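Local coordinates for citryl-spermidine/3,4-dihydroxybenzoyl-citryl-spermidine:spermidine ligase (Bacillus anthracis, PDB 3TO3), which catalyses the ATP-dependent condensation of spermidine with citryl-spermidine intermediates in the biosynthesis of the siderophore petrobactin, at residues K168-F173 with Q282-L287; F179-E184 with H247-E252. One frame throughout, in Å; residues are numbered along the deposited sequence.

Overall arrangement
Interactions 1 and 2 lie side by side within the IucA/IucC family region, their centres about 8 Å apart. Along the chain they are nested: 179-184 follows 168-173 closely, and 247-252 comes before 282-287, so interaction 1 closes a loop that contains interaction 2. The carboxylate of Glu184 joins them by two salt bridges, OE2 to Lys168 NZ at 2.8 Å and OE1 to Arg170 NH1 at 3.0 Å. Both also pack against strand 297-306 of the mixed sheet. Interaction 1 includes the loop that grips the ATP phosphates, while interaction 2 continues outward from it to helix 248-258 and the dimer partner.

Interaction 1: K168-F173 with Q282-L287; sequences KARIGF and QSMRTL. With ATP (adenosine-5'-triphosphate), chain E.
Arg170 and Met284, a selenomethionine in this crystal, meet almost at right angles, the selenium lying over one face of the guanidinium group. SE stands 3.2 Å above that plane, offset toward its rim, and is 3.4 Å from Arg170 NE. On the opposite face lies Lys168 CG, 3.6 Å from the plane, so the flat group is clamped between selenium and an aliphatic chain. Its rotation is further fixed at NH1, which is hydrogen-bonded to Asn178 OD1 and salt-bridged to Glu184. Beyond selenium the Met284 chain bends (chi3 59°), sending CE to the edge of the Phe173 ring, though the modelled spacing there is doubtful.

This buried patch is narrow. The backbones stay well apart, 10.1 Å between Arg170 CA and Met284 CA at their nearest. Away from Met284, the 168-173 loop turns outward to an exposed Gly172, the third residue of a type II turn closed by Phe173 N donating to Arg170 O. In the same loop Arg170 and Ile171 form a G1 beta bulge opposite Leu305 of strand 297-306.

The residues flanking Met284 face the nucleotide. Ser283 OG donates to ATP O1B at 2.8 Å, and Arg285 NE reaches that oxygen at 2.9 Å along a moderately bent bond (152°). Arg285 NH2 adds a bond to ATP O2B at 3.1 Å and a weak one to ATP O1A, while Lys299 and Arg311 also bind the nucleotide. The chemistry is thus divided within three consecutive residues: Ser283 OG and Arg285 NE and NH2 are turned to the phosphates, whereas Met284 turns an uncharged thioether, a selenoether in this crystal, to the face of a cation whose charge Glu184, shared with Lys168, probably balances in part.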
loop_
_atom_site.group_PDB
_atom_site.type_symbol
_atom_site.label_atom_id
_atom_site.label_comp_id
_atom_site.label_asym_id
_atom_site.label_seq_id
_atom_site.Cartn_x
_atom_site.Cartn_y
_atom_site.Cartn_z
ATOM N N LYS B 168 3.168 16.092 5.234
ATOM C CA LYS B 168 2.640 15.012 6.081
ATOM C C LYS B 168 2.196 13.618 5.569
ATOM O O LYS B 168 1.414 12.962 6.258
ATOM C CB LYS B 168 1.759 15.553 7.211
ATOM C CG LYS B 168 2.249 15.101 8.585
ATOM C CD LYS B 168 1.614 15.948 9.678
ATOM C CE LYS B 168 2.592 16.994 10.184
ATOM N NZ LYS B 168 1.991 17.807 11.251
ATOM N N ALA B 169 2.452 13.271 4.319
ATOM C CA ALA B 169 1.743 12.138 3.705
ATOM C C ALA B 169 1.688 10.879 4.562
ATOM O O ALA B 169 0.595 10.314 4.780
ATOM C CB ALA B 169 2.327 11.812 2.352
ATOM N N ARG B 170 2.850 10.458 5.042
ATOM C CA ARG B 170 2.975 9.228 5.827
ATOM C C ARG B 170 2.226 8.039 5.225
ATOM O O ARG B 170 1.442 7.391 5.929
ATOM C CB ARG B 170 2.489 9.444 7.261
ATOM C CG ARG B 170 3.479 10.157 8.152
ATOM C CD ARG B 170 2.825 10.698 9.421
ATOM N NE ARG B 170 3.618 11.783 9.970
ATOM C CZ ARG B 170 3.375 12.407 11.121
ATOM N NH1 ARG B 170 2.333 12.066 11.868
ATOM N NH2 ARG B 170 4.171 13.398 11.505
ATOM N N ILE B 171 2.433 7.759 3.937
ATOM C CA ILE B 171 1.775 6.603 3.291
ATOM C C ILE B 171 2.228 5.275 3.957
ATOM O O ILE B 171 3.430 4.960 4.062
ATOM C CB ILE B 171 2.039 6.571 1.760
ATOM C CG1 ILE B 171 1.950 7.989 1.160
ATOM C CG2 ILE B 171 1.098 5.544 1.015
ATOM C CD1 ILE B 171 0.603 8.649 1.244
ATOM N N GLY B 172 1.248 4.486 4.378
ATOM C CA GLY B 172 1.464 3.350 5.267
ATOM C C GLY B 172 0.934 3.488 6.693
ATOM O O GLY B 172 0.671 2.450 7.311
ATOM N N PHE B 173 0.688 4.713 7.192
ATOM C CA PHE B 173 0.007 4.906 8.495
ATOM C C PHE B 173 -1.465 5.201 8.277
ATOM O O PHE B 173 -1.816 6.170 7.579
ATOM C CB PHE B 173 0.575 6.094 9.316
ATOM C CG PHE B 173 1.911 5.832 9.999
ATOM C CD1 PHE B 173 2.542 4.604 9.924
ATOM C CD2 PHE B 173 2.543 6.848 10.719
ATOM C CE1 PHE B 173 3.798 4.376 10.577
ATOM C CE2 PHE B 173 3.773 6.634 11.355
ATOM C CZ PHE B 173 4.405 5.393 11.279
ATOM N N GLN B 282 11.366 14.874 14.602
ATOM C CA GLN B 282 10.660 15.326 13.405
ATOM C C GLN B 282 10.764 14.339 12.267
ATOM O O GLN B 282 9.890 14.294 11.414
ATOM C CB GLN B 282 11.231 16.652 12.912
ATOM C CG GLN B 282 10.733 17.884 13.658
ATOM C CD GLN B 282 11.359 19.167 13.126
ATOM O OE1 GLN B 282 10.682 19.963 12.479
ATOM N NE2 GLN B 282 12.667 19.362 13.384
ATOM N N SER B 283 11.844 13.563 12.245
ATOM C CA SER B 283 12.126 12.620 11.159
ATOM C C SER B 283 11.310 11.341 11.281
ATOM O O SER B 283 11.030 10.661 10.287
ATOM C CB SER B 283 13.647 12.344 11.059
ATOM O OG SER B 283 14.022 10.991 11.303
HETATM N N MSE B 284 10.974 11.004 12.517
HETATM C CA MSE B 284 10.168 9.830 12.879
HETATM C C MSE B 284 10.834 8.452 12.775
HETATM O O MSE B 284 10.450 7.550 13.509
HETATM C CB MSE B 284 8.907 9.785 12.063
HETATM C CG MSE B 284 7.888 10.770 12.577
HETATM SE SE MSE B 284 6.242 10.482 11.681
HETATM C CE MSE B 284 5.970 8.621 12.208
ATOM N N ARG B 285 11.891 8.311 11.986
ATOM C CA ARG B 285 12.665 7.073 12.008
ATOM C C ARG B 285 13.905 7.295 12.872
ATOM O O ARG B 285 14.704 6.401 13.085
ATOM C CB ARG B 285 13.005 6.584 10.595
ATOM C CG ARG B 285 13.661 7.636 9.764
ATOM C CD ARG B 285 14.274 7.063 8.517
ATOM N NE ARG B 285 14.869 8.120 7.711
ATOM C CZ ARG B 285 15.578 7.917 6.610
ATOM N NH1 ARG B 285 15.789 6.682 6.186
ATOM N NH2 ARG B 285 16.075 8.951 5.933
ATOM N N THR B 286 14.052 8.512 13.363
ATOM C CA THR B 286 15.145 8.838 14.265
ATOM C C THR B 286 14.608 8.991 15.666
ATOM O O THR B 286 13.777 9.823 15.909
ATOM C CB THR B 286 15.803 10.158 13.886
ATOM O OG1 THR B 286 16.247 10.086 12.523
ATOM C CG2 THR B 286 16.997 10.433 14.825
ATOM N N LEU B 287 15.109 8.189 16.588
ATOM C CA LEU B 287 14.532 8.105 17.907
ATOM C C LEU B 287 15.547 8.522 18.967
ATOM O O LEU B 287 16.724 8.102 18.927
ATOM C CB LEU B 287 14.051 6.675 18.164
ATOM C CG LEU B 287 13.200 6.068 17.037
ATOM C CD1 LEU B 287 13.085 4.558 17.192
ATOM C CD2 LEU B 287 11.834 6.682 17.028
HETATM P PB ATP E . 16.042 12.021 8.275
HETATM O O1B ATP E . 15.386 10.783 8.834
HETATM O O2B ATP E . 16.911 11.647 7.104
HETATM O O3B ATP E . 16.880 12.726 9.404
HETATM P PA ATP E . 13.951 12.740 6.693
HETATM O O1A ATP E . 13.744 11.240 6.626
HETATM O O2A ATP E . 14.450 13.324 5.377
HETATM O O3A ATP E . 14.978 13.069 7.813
HETATM O "O5'" ATP E . 12.565 13.380 7.064
HETATM C "C5'" ATP E . 12.496 14.554 7.782
HETATM C "C4'" ATP E . 11.261 15.260 7.740
HETATM O "O4'" ATP E . 11.478 16.659 8.127
HETATM C "C3'" ATP E . 10.725 15.294 6.360
HETATM O "O3'" ATP E . 9.483 14.706 6.323
HETATM C "C2'" ATP E . 10.648 16.726 6.019
HETATM O "O2'" ATP E . 9.548 16.987 5.253
HETATM C "C1'" ATP E . 10.550 17.366 7.361
HETATM N N9 ATP E . 10.782 18.785 7.394
HETATM C C8 ATP E . 9.953 19.669 7.977
HETATM N N7 ATP E . 10.480 20.891 7.821
HETATM C C5 ATP E . 11.647 20.794 7.145
HETATM C C6 ATP E . 12.595 21.737 6.722
HETATM N N6 ATP E . 12.383 23.129 7.005
HETATM N N1 ATP E . 13.690 21.313 6.050
HETATM C C2 ATP E . 13.870 20.001 5.791
HETATM N N3 ATP E . 12.973 19.069 6.184
HETATM C C4 ATP E . 11.853 19.433 6.863
#

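Interaction 2: F179-E184 with H247-E252; sequences FRYGYE and HPWQWE
Tyr181 and Trp249 bring the two backbones closest, their CA atoms 7.9 Å apart, where one helix ends and another begins. Tyr181 closes helix 175-181, and Gly182 is the first residue to leave helical geometry. Across from it His247 is the N-cap of helix 248-258: its ND1 accepts from Trp249 N at 2.8 Å, the donor lying in the imidazole plane.

The Tyr181 ring carries most of the contact. With CG beside the backbone N (chi1 -52°), it presents one face to His247 and Trp249, its other face being covered by Arg180 CB. His247 approaches edge-on in a T-shaped pair, planes at 71°, with CE1 3.5 Å from Tyr181 CD1. Trp249 CB makes a CH-pi contact with the same face, 4.2 Å from the Tyr181 ring centroid, and Pro248 CG touches the CE1 side. Water completes the polar links: one molecule joins Tyr181 OH to Glu252 OE1, another Tyr181 O to His247 NE2.

Inward, His247 and Trp249 pack on strand 297-306, and Trp249 meets Phe173 edge-to-face. On helix 248-258, Trp251 NE1 is hydrogen-bonded to His8 of the second subunit, placing this helix start at the dimer interface.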
loop_
_atom_site.group_PDB
_atom_site.type_symbol
_atom_site.label_atom_id
_atom_site.label_comp_id
_atom_site.label_asym_id
_atom_site.label_seq_id
_atom_site.Cartn_x
_atom_site.Cartn_y
_atom_site.Cartn_z
ATOM N N PHE B 179 -1.421 8.051 15.388
ATOM C CA PHE B 179 -1.483 8.351 16.813
ATOM C C PHE B 179 -0.326 7.710 17.593
ATOM O O PHE B 179 0.211 8.317 18.516
ATOM C CB PHE B 179 -2.788 7.877 17.410
ATOM C CG PHE B 179 -3.890 8.886 17.337
ATOM C CD1 PHE B 179 -3.635 10.229 17.459
ATOM C CD2 PHE B 179 -5.185 8.484 17.147
ATOM C CE1 PHE B 179 -4.675 11.149 17.385
ATOM C CE2 PHE B 179 -6.213 9.400 17.075
ATOM C CZ PHE B 179 -5.956 10.731 17.195
ATOM N N ARG B 180 0.044 6.487 17.232
ATOM C CA ARG B 180 1.062 5.786 17.989
ATOM C C ARG B 180 2.461 6.312 17.716
ATOM O O ARG B 180 3.231 6.532 18.632
ATOM C CB ARG B 180 1.007 4.272 17.716
ATOM C CG ARG B 180 -0.095 3.536 18.458
ATOM C CD ARG B 180 0.081 1.989 18.412
ATOM N NE ARG B 180 -0.465 1.401 17.189
ATOM C CZ ARG B 180 -1.669 0.838 17.079
ATOM N NH1 ARG B 180 -2.477 0.762 18.137
ATOM N NH2 ARG B 180 -2.067 0.347 15.900
ATOM N N TYR B 181 2.817 6.381 16.441
ATOM C CA TYR B 181 4.163 6.760 16.046
ATOM C C TYR B 181 4.432 8.168 15.547
ATOM O O TYR B 181 5.600 8.536 15.381
ATOM C CB TYR B 181 4.671 5.737 15.035
ATOM C CG TYR B 181 4.507 4.374 15.589
ATOM C CD1 TYR B 181 5.231 3.976 16.721
ATOM C CD2 TYR B 181 3.619 3.479 15.022
ATOM C CE1 TYR B 181 5.064 2.701 17.274
ATOM C CE2 TYR B 181 3.451 2.196 15.555
ATOM C CZ TYR B 181 4.174 1.813 16.675
ATOM O OH TYR B 181 3.989 0.558 17.200
ATOM N N GLY B 182 3.384 8.972 15.350
ATOM C CA GLY B 182 3.580 10.306 14.807
ATOM C C GLY B 182 4.306 11.125 15.862
ATOM O O GLY B 182 3.986 11.060 17.061
ATOM N N TYR B 183 5.307 11.874 15.427
ATOM C CA TYR B 183 6.166 12.566 16.355
ATOM C C TYR B 183 5.408 13.637 17.157
ATOM O O TYR B 183 5.846 14.029 18.238
ATOM C CB TYR B 183 7.385 13.152 15.629
ATOM C CG TYR B 183 7.153 14.441 14.839
ATOM C CD1 TYR B 183 7.042 15.675 15.490
ATOM C CD2 TYR B 183 7.094 14.431 13.442
ATOM C CE1 TYR B 183 6.853 16.873 14.767
ATOM C CE2 TYR B 183 6.911 15.619 12.707
ATOM C CZ TYR B 183 6.786 16.833 13.377
ATOM O OH TYR B 183 6.593 17.998 12.659
ATOM N N GLU B 184 4.274 14.104 16.639
ATOM C CA GLU B 184 3.474 15.111 17.354
ATOM C C GLU B 184 2.954 14.584 18.694
ATOM O O GLU B 184 2.695 15.366 19.624
ATOM C CB GLU B 184 2.257 15.583 16.527
ATOM C CG GLU B 184 2.575 16.143 15.146
ATOM C CD GLU B 184 2.340 15.127 14.023
ATOM O OE1 GLU B 184 2.639 13.925 14.220
ATOM O OE2 GLU B 184 1.839 15.533 12.949
ATOM N N HIS B 247 12.495 -0.500 14.494
ATOM C CA HIS B 247 11.307 0.255 14.877
ATOM C C HIS B 247 10.165 -0.735 15.051
ATOM O O HIS B 247 9.975 -1.581 14.215
ATOM C CB HIS B 247 10.974 1.243 13.780
ATOM C CG HIS B 247 9.943 2.248 14.162
ATOM N ND1 HIS B 247 8.654 1.899 14.504
ATOM C CD2 HIS B 247 10.010 3.599 14.248
ATOM C CE1 HIS B 247 7.976 2.995 14.802
ATOM N NE2 HIS B 247 8.775 4.039 14.655
ATOM N N PRO B 248 9.396 -0.630 16.134
ATOM C CA PRO B 248 8.323 -1.619 16.305
ATOM C C PRO B 248 7.272 -1.568 15.193
ATOM O O PRO B 248 6.687 -2.619 14.939
ATOM C CB PRO B 248 7.699 -1.259 17.670
ATOM C CG PRO B 248 8.047 0.195 17.889
ATOM C CD PRO B 248 9.349 0.450 17.139
ATOM N N TRP B 249 7.049 -0.426 14.532
ATOM C CA TRP B 249 6.105 -0.422 13.377
ATOM C C TRP B 249 6.715 -1.202 12.230
ATOM O O TRP B 249 6.025 -1.942 11.525
ATOM C CB TRP B 249 5.737 0.982 12.845
ATOM C CG TRP B 249 4.681 0.971 11.760
ATOM C CD1 TRP B 249 3.336 1.147 11.930
ATOM C CD2 TRP B 249 4.879 0.763 10.344
ATOM N NE1 TRP B 249 2.695 1.074 10.725
ATOM C CE2 TRP B 249 3.610 0.834 9.735
ATOM C CE3 TRP B 249 6.010 0.548 9.535
ATOM C CZ2 TRP B 249 3.421 0.674 8.352
ATOM C CZ3 TRP B 249 5.833 0.404 8.150
ATOM C CH2 TRP B 249 4.544 0.460 7.580
ATOM N N GLN B 250 8.014 -1.025 12.047
ATOM C CA GLN B 250 8.715 -1.686 10.965
ATOM C C GLN B 250 8.712 -3.187 11.190
ATOM O O GLN B 250 8.481 -3.966 10.255
ATOM C CB GLN B 250 10.138 -1.177 10.838
ATOM C CG GLN B 250 10.884 -1.863 9.711
ATOM C CD GLN B 250 10.580 -1.224 8.375
ATOM O OE1 GLN B 250 9.566 -0.551 8.214
ATOM N NE2 GLN B 250 11.464 -1.403 7.421
ATOM N N TRP B 251 8.910 -3.588 12.440
ATOM C CA TRP B 251 8.993 -5.013 12.760
ATOM C C TRP B 251 7.648 -5.693 12.499
ATOM O O TRP B 251 7.579 -6.703 11.819
ATOM C CB TRP B 251 9.458 -5.246 14.206
ATOM C CG TRP B 251 9.370 -6.662 14.680
ATOM C CD1 TRP B 251 8.515 -7.147 15.614
ATOM C CD2 TRP B 251 10.165 -7.781 14.251
ATOM N NE1 TRP B 251 8.707 -8.484 15.792
ATOM C CE2 TRP B 251 9.717 -8.907 14.972
ATOM C CE3 TRP B 251 11.204 -7.943 13.318
ATOM C CZ2 TRP B 251 10.269 -10.196 14.796
ATOM C CZ3 TRP B 251 11.768 -9.219 13.150
ATOM C CH2 TRP B 251 11.291 -10.329 13.891
ATOM N N GLU B 252 6.584 -5.121 13.022
ATOM C CA GLU B 252 5.290 -5.773 12.919
ATOM C C GLU B 252 4.595 -5.620 11.579
ATOM O O GLU B 252 3.723 -6.411 11.256
ATOM C CB GLU B 252 4.355 -5.231 13.989
ATOM C CG GLU B 252 4.657 -5.708 15.371
ATOM C CD GLU B 252 3.608 -5.227 16.350
ATOM O OE1 GLU B 252 3.719 -4.067 16.796
ATOM O OE2 GLU B 252 2.663 -5.993 16.647
HETATM O O HOH W 1 3.618 -1.630 15.840
HETATM O O HOH W 2 8.269 6.818 14.838
#